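Local coordinates for protein oxidoreductase (PDB 3Q2K) that binds NADH and a UDP-linked acetamido uronic acid and probably oxidises this sugar on the route to 2,3-diacetamido-2,3-dideoxy-D-mannuronic acid, at residues Tyr212-Asp217 against Leu346-Leu351; Gly221-Val226 against Leu247-Gly252. All blocks are in the same frame, centred on the assembly; numbering follows the deposited sequence.

Contact 1: residues Tyr212-Asp217 against Leu346-Leu351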
ATOM      1  N   TYR C 212      -3.052   3.943  31.418  1.00 21.66           N
ATOM      2  CA  TYR C 212      -1.979   2.999  31.140  1.00 13.53           C
ATOM      3  C   TYR C 212      -1.298   3.331  29.820  1.00 24.47           C
ATOM      4  O   TYR C 212      -0.081   3.232  29.714  1.00 23.95           O
ATOM      5  CB  TYR C 212      -2.480   1.555  31.189  1.00 26.84           C
ATOM      6  CG  TYR C 212      -2.901   1.270  32.607  1.00 17.87           C
ATOM      7  CD1 TYR C 212      -2.063   0.584  33.473  1.00 27.10           C
ATOM      8  CD2 TYR C 212      -4.103   1.767  33.094  1.00 18.95           C
ATOM      9  CE1 TYR C 212      -2.444   0.379  34.781  1.00 21.23           C
ATOM     10  CE2 TYR C 212      -4.477   1.585  34.411  1.00 28.25           C
ATOM     11  CZ  TYR C 212      -3.628   0.901  35.252  1.00 26.32           C
ATOM     12  OH  TYR C 212      -4.007   0.672  36.558  1.00 43.86           O
ATOM     13  N   VAL C 213      -2.070   3.760  28.828  1.00 25.91           N
ATOM     14  CA  VAL C 213      -1.466   4.303  27.622  1.00 15.01           C
ATOM     15  C   VAL C 213      -0.566   5.480  27.961  1.00 24.64           C
ATOM     16  O   VAL C 213       0.516   5.555  27.386  1.00 29.85           O
ATOM     17  CB  VAL C 213      -2.537   4.662  26.584  1.00 24.61           C
ATOM     18  CG1 VAL C 213      -1.934   5.358  25.380  1.00 21.66           C
ATOM     19  CG2 VAL C 213      -3.179   3.371  26.156  1.00 21.66           C
ATOM     20  N   ASP C 214      -0.966   6.275  28.953  1.00 24.31           N
ATOM     21  CA  ASP C 214      -0.230   7.447  29.423  1.00 22.65           C
ATOM     22  C   ASP C 214       1.168   7.074  29.898  1.00 23.61           C
ATOM     23  O   ASP C 214       2.109   7.833  29.679  1.00 21.53           O
ATOM     24  CB  ASP C 214      -0.962   8.161  30.566  1.00 37.62           C
ATOM     25  CG  ASP C 214      -0.253   9.425  31.029  1.00 35.04           C
ATOM     26  OD1 ASP C 214      -0.046  10.345  30.210  1.00 30.61           O
ATOM     27  OD2 ASP C 214       0.112   9.528  32.218  1.00 37.83           O
ATOM     28  N   LEU C 215       1.313   5.922  30.545  1.00 19.04           N
ATOM     29  CA  LEU C 215       2.618   5.466  31.021  1.00 34.69           C
ATOM     30  C   LEU C 215       3.657   5.215  29.932  1.00 18.73           C
ATOM     31  O   LEU C 215       4.850   5.319  30.205  1.00 25.07           O
ATOM     32  CB  LEU C 215       2.467   4.161  31.803  1.00 16.86           C
ATOM     33  CG  LEU C 215       1.410   4.181  32.908  1.00 36.49           C
ATOM     34  CD1 LEU C 215       1.522   2.894  33.725  1.00 26.48           C
ATOM     35  CD2 LEU C 215       1.689   5.374  33.816  1.00 37.81           C
ATOM     36  N   LEU C 216       3.208   4.859  28.729  1.00 25.43           N
ATOM     37  CA  LEU C 216       4.119   4.579  27.624  1.00 23.91           C
ATOM     38  C   LEU C 216       5.084   5.715  27.330  1.00 38.30           C
ATOM     39  O   LEU C 216       6.302   5.526  27.289  1.00 21.86           O
ATOM     40  CB  LEU C 216       3.377   4.151  26.360  1.00 30.80           C
ATOM     41  CG  LEU C 216       2.446   2.975  26.664  1.00 35.38           C
ATOM     42  CD1 LEU C 216       1.534   2.681  25.480  1.00 18.75           C
ATOM     43  CD2 LEU C 216       3.262   1.745  27.021  1.00 14.37           C
ATOM     44  N   ASP C 217       4.523   6.899  27.114  1.00 19.97           N
ATOM     45  CA  ASP C 217       5.367   8.053  26.835  1.00 21.11           C
ATOM     46  C   ASP C 217       5.936   8.647  28.126  1.00 36.27           C
ATOM     47  O   ASP C 217       7.137   8.884  28.222  1.00 35.87           O
ATOM     48  CB  ASP C 217       4.593   9.149  26.099  1.00 17.41           C
ATOM     49  CG  ASP C 217       5.477  10.335  25.800  1.00 64.77           C
ATOM     50  OD1 ASP C 217       5.907  10.995  26.768  1.00 79.64           O
ATOM     51  OD2 ASP C 217       5.770  10.557  24.608  1.00 40.50           O
ATOM     52  N   LEU C 346      -2.154  15.645  25.536  1.00 22.42           N
ATOM     53  CA  LEU C 346      -2.148  15.340  24.106  1.00 20.08           C
ATOM     54  C   LEU C 346      -1.247  14.143  23.816  1.00 27.19           C
ATOM     55  O   LEU C 346      -1.493  13.394  22.877  1.00 26.40           O
ATOM     56  CB  LEU C 346      -1.720  16.543  23.262  1.00 15.53           C
ATOM     57  CG  LEU C 346      -2.616  17.762  23.030  1.00 26.42           C
ATOM     58  CD1 LEU C 346      -1.828  18.863  22.274  1.00 26.67           C
ATOM     59  CD2 LEU C 346      -3.863  17.341  22.271  1.00 22.22           C
ATOM     60  N   GLN C 347      -0.211  13.948  24.624  1.00 20.47           N
ATOM     61  CA  GLN C 347       0.748  12.891  24.360  1.00 26.05           C
ATOM     62  C   GLN C 347      -0.030  11.577  24.379  1.00 57.32           C
ATOM     63  O   GLN C 347       0.035  10.772  23.453  1.00 19.70           O
ATOM     64  CB  GLN C 347       1.832  12.889  25.439  1.00 20.30           C
ATOM     65  CG  GLN C 347       3.256  12.905  24.938  1.00 41.24           C
ATOM     66  CD  GLN C 347       3.541  14.042  23.974  1.00 73.52           C
ATOM     67  OE1 GLN C 347       4.647  14.575  23.975  1.00 74.41           O
ATOM     68  NE2 GLN C 347       2.573  14.416  23.144  1.00 59.38           N
ATOM     69  N   SER C 348      -0.820  11.313  25.412  1.00 18.28           N
ATOM     70  CA  SER C 348      -1.554  10.048  25.396  1.00 20.18           C
ATOM     71  C   SER C 348      -2.751  10.095  24.430  1.00 23.82           C
ATOM     72  O   SER C 348      -3.121   9.083  23.836  1.00 25.05           O
ATOM     73  CB  SER C 348      -1.987   9.781  26.835  1.00 23.03           C
ATOM     74  OG  SER C 348      -3.077  10.651  27.089  1.00 29.85           O
ATOM     75  N   LEU C 349      -3.363  11.259  24.220  1.00 20.23           N
ATOM     76  CA  LEU C 349      -4.439  11.327  23.227  1.00 25.92           C
ATOM     77  C   LEU C 349      -3.898  10.926  21.856  1.00 16.14           C
ATOM     78  O   LEU C 349      -4.586  10.266  21.086  1.00 17.44           O
ATOM     79  CB  LEU C 349      -5.045  12.729  23.111  1.00 14.71           C
ATOM     80  CG  LEU C 349      -6.211  12.827  22.117  1.00 23.99           C
ATOM     81  CD1 LEU C 349      -7.256  11.760  22.428  1.00 18.20           C
ATOM     82  CD2 LEU C 349      -6.923  14.188  22.181  1.00 26.94           C
ATOM     83  N   ALA C 350      -2.685  11.363  21.539  1.00 20.22           N
ATOM     84  CA  ALA C 350      -2.028  10.985  20.293  1.00 40.89           C
ATOM     85  C   ALA C 350      -1.771   9.489  20.115  1.00 23.38           C
ATOM     86  O   ALA C 350      -2.060   8.968  19.041  1.00 17.97           O
ATOM     87  CB  ALA C 350      -0.750  11.798  20.077  1.00 22.91           C
ATOM     88  N   LEU C 351      -1.228   8.794  21.113  1.00  9.86           N
ATOM     89  CA  LEU C 351      -1.202   7.334  21.083  1.00 20.20           C
ATOM     90  C   LEU C 351      -2.566   6.653  20.962  1.00 14.94           C
ATOM     91  O   LEU C 351      -2.703   5.656  20.252  1.00 23.69           O
ATOM     92  CB  LEU C 351      -0.577   6.806  22.374  1.00 15.55           C
ATOM     93  CG  LEU C 351       0.940   6.958  22.424  1.00 43.03           C
ATOM     94  CD1 LEU C 351       1.416   6.512  23.791  1.00 27.94           C
ATOM     95  CD2 LEU C 351       1.483   6.036  21.344  1.00 41.71           C
TER
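Val213 and Leu351 form the tight part of a helix-on-helix crossing in the C-terminal alpha/beta domain of this GFO/IDH/MocA-type dehydrogenase. The axes of the short helical segments 212-217 and 346-351 pass 8.6 Å apart at 108°, a steep crossing, consistent with a contact of few side chains. With CG1 of Val213 anti to its backbone N (chi1 174°), that methyl is carried to 3.6 Å from Leu351 CB, and the two side chains run past one another in opposite directions. Leu351 CD1 lies 3.8 Å from Val213 O and 4.0 Å from Leu216 CB, so one methyl bridges two residues of the facing helix. The backbones come nearest where Asp214 CA lies 5.0 Å from Ser348 CA, consistent with the small side chain of the serine. The Asp214 carboxylate is buried, and its charge is met by a salt bridge from OD2 to Arg153.

The other end is more open, Asp217 and Gln347 both being partly exposed. Here they meet at an angle, their carboxylate and amide planes 53° apart, and the glutamine also packs on Glu238 of a neighbouring subunit. Gln347 bends at chi2, and its aliphatic CG touches the carboxylate, 3.5 Å from Asp217 OD2.

Contact 2: residues Gly221-Val226 against Leu247-Gly252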
ATOM      1  N   GLY C 221       9.439   7.017  27.257  1.00 21.28           N
ATOM      2  CA  GLY C 221       9.964   8.017  26.325  1.00 26.08           C
ATOM      3  C   GLY C 221       9.083   8.115  25.094  1.00 27.04           C
ATOM      4  O   GLY C 221       8.025   7.496  25.038  1.00 21.57           O
ATOM      5  N   PRO C 222       9.488   8.901  24.088  1.00 22.81           N
ATOM      6  CA  PRO C 222       8.687   9.096  22.886  1.00 36.93           C
ATOM      7  C   PRO C 222       8.398   7.821  22.103  1.00 27.77           C
ATOM      8  O   PRO C 222       9.331   7.101  21.749  1.00 17.11           O
ATOM      9  CB  PRO C 222       9.593   9.971  22.018  1.00 18.43           C
ATOM     10  CG  PRO C 222      10.413  10.755  23.013  1.00 28.13           C
ATOM     11  CD  PRO C 222      10.686   9.761  24.115  1.00 33.99           C
ATOM     12  N   VAL C 223       7.130   7.575  21.796  1.00 25.24           N
ATOM     13  CA  VAL C 223       6.735   6.486  20.904  1.00 22.50           C
ATOM     14  C   VAL C 223       6.940   6.832  19.435  1.00 29.07           C
ATOM     15  O   VAL C 223       6.538   7.908  18.998  1.00 21.69           O
ATOM     16  CB  VAL C 223       5.292   6.008  21.191  1.00 34.62           C
ATOM     17  CG1 VAL C 223       4.814   4.926  20.211  1.00 24.06           C
ATOM     18  CG2 VAL C 223       5.239   5.452  22.601  1.00 26.66           C
ATOM     19  N   GLU C 224       7.498   5.900  18.667  1.00 17.04           N
ATOM     20  CA  GLU C 224       7.735   6.093  17.240  1.00 17.24           C
ATOM     21  C   GLU C 224       6.513   5.648  16.448  1.00 36.23           C
ATOM     22  O   GLU C 224       6.033   6.381  15.585  1.00 22.22           O
ATOM     23  CB  GLU C 224       8.971   5.339  16.749  1.00 15.28           C
ATOM     24  CG  GLU C 224       9.177   5.343  15.246  1.00 29.28           C
ATOM     25  CD  GLU C 224      10.592   4.927  14.863  1.00 34.55           C
ATOM     26  OE1 GLU C 224      10.822   3.760  14.484  1.00 60.94           O
ATOM     27  OE2 GLU C 224      11.545   5.728  14.958  1.00 55.57           O
ATOM     28  N   SER C 225       5.993   4.465  16.748  1.00 26.08           N
ATOM     29  CA  SER C 225       4.797   4.017  16.050  1.00 28.19           C
ATOM     30  C   SER C 225       4.098   2.867  16.763  1.00 21.57           C
ATOM     31  O   SER C 225       4.688   2.270  17.666  1.00 15.12           O
ATOM     32  CB  SER C 225       5.215   3.654  14.625  1.00 19.49           C
ATOM     33  OG  SER C 225       5.958   2.458  14.578  1.00 19.50           O
ATOM     34  N   VAL C 226       2.870   2.547  16.355  1.00 15.86           N
ATOM     35  CA  VAL C 226       2.097   1.446  16.929  1.00 13.47           C
ATOM     36  C   VAL C 226       1.451   0.619  15.833  1.00 22.07           C
ATOM     37  O   VAL C 226       1.164   1.127  14.746  1.00 16.25           O
ATOM     38  CB  VAL C 226       0.953   1.880  17.869  1.00 16.77           C
ATOM     39  CG1 VAL C 226       1.482   2.960  18.793  1.00 29.94           C
ATOM     40  CG2 VAL C 226      -0.224   2.436  17.079  1.00 22.31           C
ATOM     41  N   LEU C 247       4.220  -1.889  20.047  1.00 21.76           N
ATOM     42  CA  LEU C 247       4.873  -0.588  20.092  1.00 26.82           C
ATOM     43  C   LEU C 247       6.346  -0.608  19.693  1.00 31.69           C
ATOM     44  O   LEU C 247       7.076  -1.565  19.958  1.00 29.74           O
ATOM     45  CB  LEU C 247       4.799  -0.060  21.528  1.00 38.66           C
ATOM     46  CG  LEU C 247       3.414  -0.356  22.097  1.00 40.27           C
ATOM     47  CD1 LEU C 247       3.475  -0.471  23.604  1.00 18.15           C
ATOM     48  CD2 LEU C 247       2.491   0.765  21.655  1.00 16.48           C
ATOM     49  N   ARG C 248       6.802   0.495  19.109  1.00 13.47           N
ATOM     50  CA  ARG C 248       8.246   0.727  19.049  1.00 27.79           C
ATOM     51  C   ARG C 248       8.612   2.132  19.514  1.00 34.36           C
ATOM     52  O   ARG C 248       7.964   3.087  19.095  1.00 18.44           O
ATOM     53  CB  ARG C 248       8.727   0.565  17.612  1.00 18.14           C
ATOM     54  CG  ARG C 248      10.176   1.035  17.443  1.00 22.64           C
ATOM     55  CD  ARG C 248      10.634   0.667  16.036  1.00 30.37           C
ATOM     56  NE  ARG C 248      11.281  -0.643  16.030  1.00 70.52           N
ATOM     57  CZ  ARG C 248      11.300  -1.505  15.018  1.00 86.97           C
ATOM     58  NH1 ARG C 248      11.929  -2.665  15.155  1.00 39.41           N
ATOM     59  NH2 ARG C 248      10.697  -1.238  13.868  1.00 32.41           N
ATOM     60  N   TRP C 249       9.637   2.299  20.343  1.00 23.45           N
ATOM     61  CA  TRP C 249       9.933   3.631  20.856  1.00 15.69           C
ATOM     62  C   TRP C 249      11.038   4.206  19.986  1.00 29.13           C
ATOM     63  O   TRP C 249      11.688   3.463  19.253  1.00 17.59           O
ATOM     64  CB  TRP C 249      10.436   3.553  22.305  1.00 20.21           C
ATOM     65  CG  TRP C 249       9.341   3.601  23.319  1.00 21.33           C
ATOM     66  CD1 TRP C 249       8.912   4.707  24.003  1.00 18.29           C
ATOM     67  CD2 TRP C 249       8.561   2.495  23.795  1.00 18.50           C
ATOM     68  NE1 TRP C 249       7.889   4.359  24.853  1.00 18.96           N
ATOM     69  CE2 TRP C 249       7.645   3.014  24.729  1.00 21.31           C
ATOM     70  CE3 TRP C 249       8.481   1.138  23.454  1.00 25.77           C
ATOM     71  CZ2 TRP C 249       6.693   2.208  25.353  1.00 17.42           C
ATOM     72  CZ3 TRP C 249       7.553   0.334  24.098  1.00 27.07           C
ATOM     73  CH2 TRP C 249       6.684   0.871  25.052  1.00 25.13           C
ATOM     74  N   ARG C 250      11.279   5.509  20.088  1.00 14.49           N
ATOM     75  CA  ARG C 250      12.240   6.170  19.197  1.00 14.38           C
ATOM     76  C   ARG C 250      13.643   5.736  19.605  1.00 17.74           C
ATOM     77  O   ARG C 250      14.513   5.576  18.752  1.00 20.09           O
ATOM     78  CB  ARG C 250      12.136   7.704  19.293  1.00 11.10           C
ATOM     79  CG  ARG C 250      11.004   8.224  18.416  1.00 20.76           C
ATOM     80  CD  ARG C 250      11.125   9.719  18.190  1.00 21.54           C
ATOM     81  NE  ARG C 250       9.748  10.120  17.920  1.00 34.10           N
ATOM     82  CZ  ARG C 250       9.188   9.910  16.735  1.00 43.15           C
ATOM     83  NH1 ARG C 250       7.937  10.278  16.504  1.00 33.97           N
ATOM     84  NH2 ARG C 250       9.917   9.374  15.761  1.00 28.23           N
ATOM     85  N   HIS C 251      13.850   5.542  20.903  1.00 12.19           N
ATOM     86  CA  HIS C 251      15.150   5.046  21.343  1.00 30.59           C
ATOM     87  C   HIS C 251      15.244   3.548  21.069  1.00 29.19           C
ATOM     88  O   HIS C 251      16.269   2.928  21.349  1.00 24.62           O
ATOM     89  CB  HIS C 251      15.411   5.389  22.816  1.00 12.47           C
ATOM     90  CG  HIS C 251      14.383   4.851  23.765  1.00 27.40           C
ATOM     91  ND1 HIS C 251      13.999   3.529  23.785  1.00 15.81           N
ATOM     92  CD2 HIS C 251      13.648   5.457  24.727  1.00 23.85           C
ATOM     93  CE1 HIS C 251      13.035   3.354  24.670  1.00  9.61           C
ATOM     94  NE2 HIS C 251      12.846   4.501  25.297  1.00 26.49           N
ATOM     95  N   GLY C 252      14.211   2.935  20.496  1.00 19.63           N
ATOM     96  CA  GLY C 252      14.448   1.551  20.061  1.00 18.15           C
ATOM     97  C   GLY C 252      13.822   0.450  20.903  1.00 29.81           C
ATOM     98  O   GLY C 252      13.694  -0.669  20.420  1.00 15.59           O
TER
HETATM   99  O   HOH W   1      11.842   6.992  22.676  1.00 24.97           O
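Val223 holds CG1 anti to its backbone N (chi1 176°), which leaves CG2 beside that N and over the Trp249 indole, while Trp249 chi1 of -89° swings the ring back under the facing strand. The result is a CH-pi contact in which Val223 CG2 lies 4.0 Å from the centroid of the five-membered ring of Trp249. The pair sits in an antiparallel beta hairpin, strands 223-231 and 242-249, interrupted by a classic beta bulge: Glu224 and Ser225 both face Arg248. Arg248 O receives Glu224 N at 2.9 Å, and Ser225 N only weakly at 3.4 Å. Arg248 N donates back to Ser225 O at 3.1 Å, and past the bulge Val226 pairs with Leu247, Val226 CG1 packing along Leu247 CD2 at 3.7 Å on the same face of the sheet.

Glu224 reaches out alongside Arg248, where OE1 meets the arginine's CD methylene at 3.5 Å. At the other arginine, Glu224 CA sits over the centre of one face of the Arg250 guanidinium; the charged ends stay beyond salt-bridge distance, and Arg250 NH1 is instead bonded to Leu367 O. Where the strands part, a type I turn runs from Trp249 to Gly252. Pro222 O is gripped twice, by Arg250 N at 3.0 Å and by a water that donates to it at 2.7 Å and accepts from His251 N.

Contacts 1 and 2 lie with their centres 11 Å apart in the C-terminal alpha/beta domain, contact 2 nested in the loop that contact 1 closes. Helix 210-220 is followed, after Gly221 and Pro222, by strand 223-231, so the chain passes between the contacts within a few residues; strand 242-249 comes next, and helix 342-361 returns much later to pack on helix 210-220 and strand 223-231. Leu351 is shared, its CD2 lying 3.7 Å from Val223 CG1, and Leu216 O probably accepts a hydrogen bond from Trp249 NE1. They join two helices to one face of the mixed sheet, that bearing Val226 and Leu247, with bound NADH and UDP-sugar nearer contact 1, about 11 Å from the Asp214 side chain.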